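Local structure of glutamine synthetase (Streptomyces coelicolor, 4BAX) at residues Ala229-Gly243 against Gly308-Val321. The protein belongs to the glutamine synthetase family, pairing a beta-grasp domain with a catalytic domain in a ten-chain assembly. Sequence-based numbering, arbitrary orientation.
Sequences AGAHTNFSTKAMREG and GKGYIEDRRPNANV
The imidazole of His-232 carries the backbone of Arg-315 over one face, with CA 3.8 Å from the ring centroid in a CH-pi contact. Arg-315 bends back at its third side-chain torsion, bringing one face of its guanidinium over His-232 NE2, 3.5 Å from the plane; ring and guanidinium planes are 61° apart. At the guanidinium edge, NH1 forms a salt bridge with Glu-313 OE1 (2.7 Å), an oxygen that also forms a salt bridge with Arg-299. This cluster sits at the end of an antiparallel ladder of the catalytic-domain sheet, where strand 231-236 runs between strands 110-121 and 312-314. Thr-233 with Asp-314 and Phe-235 with Ile-312 are its hydrogen-bonded pairs.

On the side of the sheet where Asn-234 and Glu-313 project, the Asn-234 amide lies alongside the ring of Tyr-311, planes 82° apart, with OD1 3.6 Å from Tyr-311 CE2. The opposite face is apolar around Phe-235 and Ile-312: Ile-312 CG1 comes to the edge of the phenyl ring and Met-240 CE, brought round by a bend at chi3, lies 4.0 Å from that same CG1. Helices 244-253 and 323-341 cover this side. Beyond the ladder the register slips by one, and Ala-231 N donates to Pro-317 O, nearly straight but 42° out of the carbonyl plane.

Asp-314 OD2 meets Arg-316 NH2 and Tyr-267 OH; OD1 accepts Arg-316 N in an Asx turn, and Arg-316 NE reaches OD1 from the opposite face of the carboxylate plane.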
# COMPACT_ATOMS: atom_id res chain seq x y z
N ALA A 229 26.77 18.93 14.46
CA ALA A 229 27.86 18.07 14.01
C ALA A 229 29.15 18.88 13.89
O ALA A 229 29.21 19.86 13.14
CB ALA A 229 27.49 17.38 12.68
N GLY A 230 30.17 18.50 14.66
CA GLY A 230 31.44 19.19 14.59
C GLY A 230 32.60 18.40 13.99
O GLY A 230 32.43 17.23 13.63
N ALA A 231 33.76 19.06 13.87
CA ALA A 231 35.03 18.41 13.54
C ALA A 231 36.11 18.90 14.50
O ALA A 231 36.90 19.79 14.15
CB ALA A 231 35.45 18.68 12.07
N HIS A 232 36.09 18.40 15.75
CA HIS A 232 37.05 18.81 16.77
C HIS A 232 38.45 18.46 16.29
O HIS A 232 38.68 17.34 15.81
CB HIS A 232 36.78 18.12 18.10
CG HIS A 232 35.55 18.62 18.80
ND1 HIS A 232 34.73 19.58 18.26
CD2 HIS A 232 35.03 18.31 20.02
CE1 HIS A 232 33.74 19.84 19.10
NE2 HIS A 232 33.90 19.08 20.17
N THR A 233 39.37 19.40 16.45
CA THR A 233 40.73 19.22 15.96
C THR A 233 41.74 19.22 17.11
O THR A 233 41.79 20.15 17.93
CB THR A 233 41.08 20.28 14.92
OG1 THR A 233 40.07 20.29 13.90
CG2 THR A 233 42.43 19.98 14.30
N ASN A 234 42.51 18.15 17.16
CA ASN A 234 43.55 17.96 18.16
C ASN A 234 44.88 18.34 17.55
O ASN A 234 45.24 17.90 16.45
CB ASN A 234 43.58 16.50 18.62
CG ASN A 234 42.25 16.04 19.19
OD1 ASN A 234 41.72 16.63 20.14
ND2 ASN A 234 41.69 15.00 18.58
N PHE A 235 45.62 19.16 18.28
CA PHE A 235 46.84 19.73 17.75
C PHE A 235 47.98 19.81 18.75
O PHE A 235 47.77 20.18 19.92
CB PHE A 235 46.55 21.12 17.20
CG PHE A 235 47.76 21.94 16.98
CD1 PHE A 235 48.59 21.70 15.91
CD2 PHE A 235 48.10 22.95 17.89
CE1 PHE A 235 49.72 22.47 15.71
CE2 PHE A 235 49.23 23.72 17.70
CZ PHE A 235 50.04 23.48 16.60
N SER A 236 49.19 19.49 18.28
CA SER A 236 50.40 19.62 19.10
C SER A 236 51.62 19.82 18.21
O SER A 236 51.63 19.48 17.03
CB SER A 236 50.60 18.41 20.03
OG SER A 236 51.10 17.25 19.34
N THR A 237 52.67 20.34 18.83
CA THR A 237 53.97 20.47 18.22
C THR A 237 54.89 19.69 19.14
O THR A 237 54.45 19.27 20.21
CB THR A 237 54.45 21.93 18.17
OG1 THR A 237 54.52 22.45 19.52
CG2 THR A 237 53.54 22.80 17.28
N LYS A 238 56.15 19.50 18.74
CA LYS A 238 57.10 18.73 19.54
C LYS A 238 57.23 19.37 20.93
O LYS A 238 57.23 18.67 21.95
CB LYS A 238 58.46 18.68 18.84
CG LYS A 238 59.48 17.75 19.48
CD LYS A 238 60.86 17.85 18.80
CE LYS A 238 61.45 19.27 18.92
NZ LYS A 238 61.93 19.66 20.29
N ALA A 239 57.29 20.71 20.95
CA ALA A 239 57.37 21.48 22.19
C ALA A 239 56.13 21.29 23.08
O ALA A 239 56.24 21.14 24.30
CB ALA A 239 57.57 22.96 21.88
N MET A 240 54.96 21.26 22.46
CA MET A 240 53.73 21.04 23.21
C MET A 240 53.68 19.64 23.82
O MET A 240 53.22 19.44 24.95
CB MET A 240 52.52 21.30 22.32
CG MET A 240 52.37 22.77 21.97
SD MET A 240 51.20 23.05 20.63
CE MET A 240 49.64 22.75 21.51
N ARG A 241 54.17 18.65 23.08
CA ARG A 241 54.27 17.29 23.60
C ARG A 241 55.32 17.18 24.71
O ARG A 241 55.26 16.28 25.55
CB ARG A 241 54.51 16.26 22.50
CG ARG A 241 53.60 16.41 21.30
CD ARG A 241 53.81 15.29 20.29
NE ARG A 241 54.75 15.71 19.24
CZ ARG A 241 54.45 16.53 18.23
NH1 ARG A 241 53.22 17.08 18.13
NH2 ARG A 241 55.38 16.83 17.32
N GLU A 242 56.31 18.07 24.66
CA GLU A 242 57.34 18.12 25.69
C GLU A 242 57.00 18.90 26.97
O GLU A 242 57.38 18.47 28.06
CB GLU A 242 58.70 18.54 25.10
CG GLU A 242 59.43 17.34 24.45
CD GLU A 242 60.44 17.72 23.36
OE1 GLU A 242 60.92 18.87 23.36
OE2 GLU A 242 60.74 16.87 22.50
N GLY A 243 56.32 20.04 26.85
CA GLY A 243 56.10 20.90 28.01
C GLY A 243 54.84 21.75 28.00
O GLY A 243 54.28 22.05 26.94
N GLY A 308 51.47 17.75 32.37
CA GLY A 308 52.26 18.92 32.02
C GLY A 308 52.77 18.96 30.59
O GLY A 308 53.74 19.66 30.29
N LYS A 309 52.14 18.16 29.73
CA LYS A 309 52.50 18.09 28.31
C LYS A 309 51.37 17.39 27.56
O LYS A 309 50.49 16.78 28.17
CB LYS A 309 53.82 17.32 28.13
CG LYS A 309 53.78 15.90 28.62
CD LYS A 309 55.18 15.28 28.61
CE LYS A 309 55.15 13.84 29.13
NZ LYS A 309 56.52 13.27 29.30
N GLY A 310 51.35 17.52 26.23
CA GLY A 310 50.23 16.99 25.47
C GLY A 310 49.86 17.78 24.22
O GLY A 310 50.71 18.12 23.40
N TYR A 311 48.55 18.01 24.06
CA TYR A 311 47.98 18.70 22.90
C TYR A 311 46.85 19.58 23.39
O TYR A 311 46.48 19.54 24.56
CB TYR A 311 47.42 17.68 21.90
CG TYR A 311 46.34 16.79 22.50
CD1 TYR A 311 46.69 15.72 23.33
CD2 TYR A 311 44.99 17.06 22.31
CE1 TYR A 311 45.71 14.91 23.92
CE2 TYR A 311 44.00 16.23 22.90
CZ TYR A 311 44.37 15.16 23.70
OH TYR A 311 43.44 14.32 24.31
N ILE A 312 46.25 20.34 22.48
CA ILE A 312 45.05 21.08 22.80
C ILE A 312 43.95 20.67 21.83
O ILE A 312 44.24 20.22 20.71
CB ILE A 312 45.25 22.62 22.78
CG1 ILE A 312 45.65 23.10 21.38
CG2 ILE A 312 46.28 23.06 23.81
CD1 ILE A 312 45.84 24.61 21.28
N GLU A 313 42.71 20.88 22.23
CA GLU A 313 41.56 20.49 21.42
C GLU A 313 40.78 21.74 21.06
O GLU A 313 40.28 22.46 21.92
CB GLU A 313 40.68 19.52 22.20
CG GLU A 313 39.35 19.24 21.54
CD GLU A 313 38.41 18.43 22.43
OE1 GLU A 313 37.80 19.03 23.35
OE2 GLU A 313 38.26 17.21 22.20
N ASP A 314 40.68 21.98 19.76
CA ASP A 314 39.88 23.08 19.26
C ASP A 314 38.48 22.56 18.94
O ASP A 314 38.31 21.75 18.02
CB ASP A 314 40.52 23.66 17.99
CG ASP A 314 39.89 24.99 17.57
OD1 ASP A 314 38.76 25.27 18.02
OD2 ASP A 314 40.51 25.75 16.79
N ARG A 315 37.50 23.02 19.72
CA ARG A 315 36.13 22.51 19.61
C ARG A 315 35.26 23.33 18.64
O ARG A 315 34.09 23.00 18.42
CB ARG A 315 35.49 22.46 21.00
CG ARG A 315 36.31 21.68 22.03
CD ARG A 315 35.71 21.78 23.43
NE ARG A 315 34.38 21.19 23.48
CZ ARG A 315 34.14 19.88 23.63
NH1 ARG A 315 35.14 19.02 23.79
NH2 ARG A 315 32.88 19.43 23.65
N ARG A 316 35.81 24.41 18.08
CA ARG A 316 35.07 25.28 17.15
C ARG A 316 34.76 24.75 15.71
O ARG A 316 33.71 25.08 15.18
CB ARG A 316 35.76 26.63 17.06
CG ARG A 316 35.73 27.41 18.36
CD ARG A 316 36.57 28.64 18.23
NE ARG A 316 37.97 28.25 18.06
CZ ARG A 316 38.93 29.09 17.68
NH1 ARG A 316 38.64 30.36 17.46
NH2 ARG A 316 40.19 28.66 17.55
N PRO A 317 35.66 23.98 15.07
CA PRO A 317 35.36 23.69 13.65
C PRO A 317 34.09 22.84 13.42
O PRO A 317 33.78 21.89 14.15
CB PRO A 317 36.62 22.96 13.15
CG PRO A 317 37.70 23.29 14.15
CD PRO A 317 36.98 23.44 15.48
N ASN A 318 33.34 23.23 12.39
CA ASN A 318 32.15 22.49 11.98
C ASN A 318 32.50 21.18 11.32
O ASN A 318 33.63 21.02 10.86
CB ASN A 318 31.38 23.31 10.96
CG ASN A 318 30.51 24.36 11.59
OD1 ASN A 318 30.51 24.57 12.82
ND2 ASN A 318 29.73 25.03 10.74
N ALA A 319 31.53 20.27 11.25
CA ALA A 319 31.71 19.01 10.54
C ALA A 319 31.96 19.26 9.05
O ALA A 319 32.54 18.40 8.37
CB ALA A 319 30.52 18.09 10.73
N ASN A 320 31.52 20.42 8.54
CA ASN A 320 31.72 20.74 7.12
C ASN A 320 32.96 21.60 6.85
O ASN A 320 33.08 22.19 5.78
CB ASN A 320 30.45 21.36 6.50
CG ASN A 320 30.13 22.73 7.09
OD1 ASN A 320 30.75 23.17 8.06
ND2 ASN A 320 29.12 23.39 6.52
N VAL A 321 33.87 21.70 7.82
CA VAL A 321 35.11 22.43 7.59
C VAL A 321 36.00 21.72 6.57
O VAL A 321 36.00 20.49 6.47
CB VAL A 321 35.90 22.63 8.91
CG1 VAL A 321 36.48 21.30 9.43
CG2 VAL A 321 36.98 23.70 8.73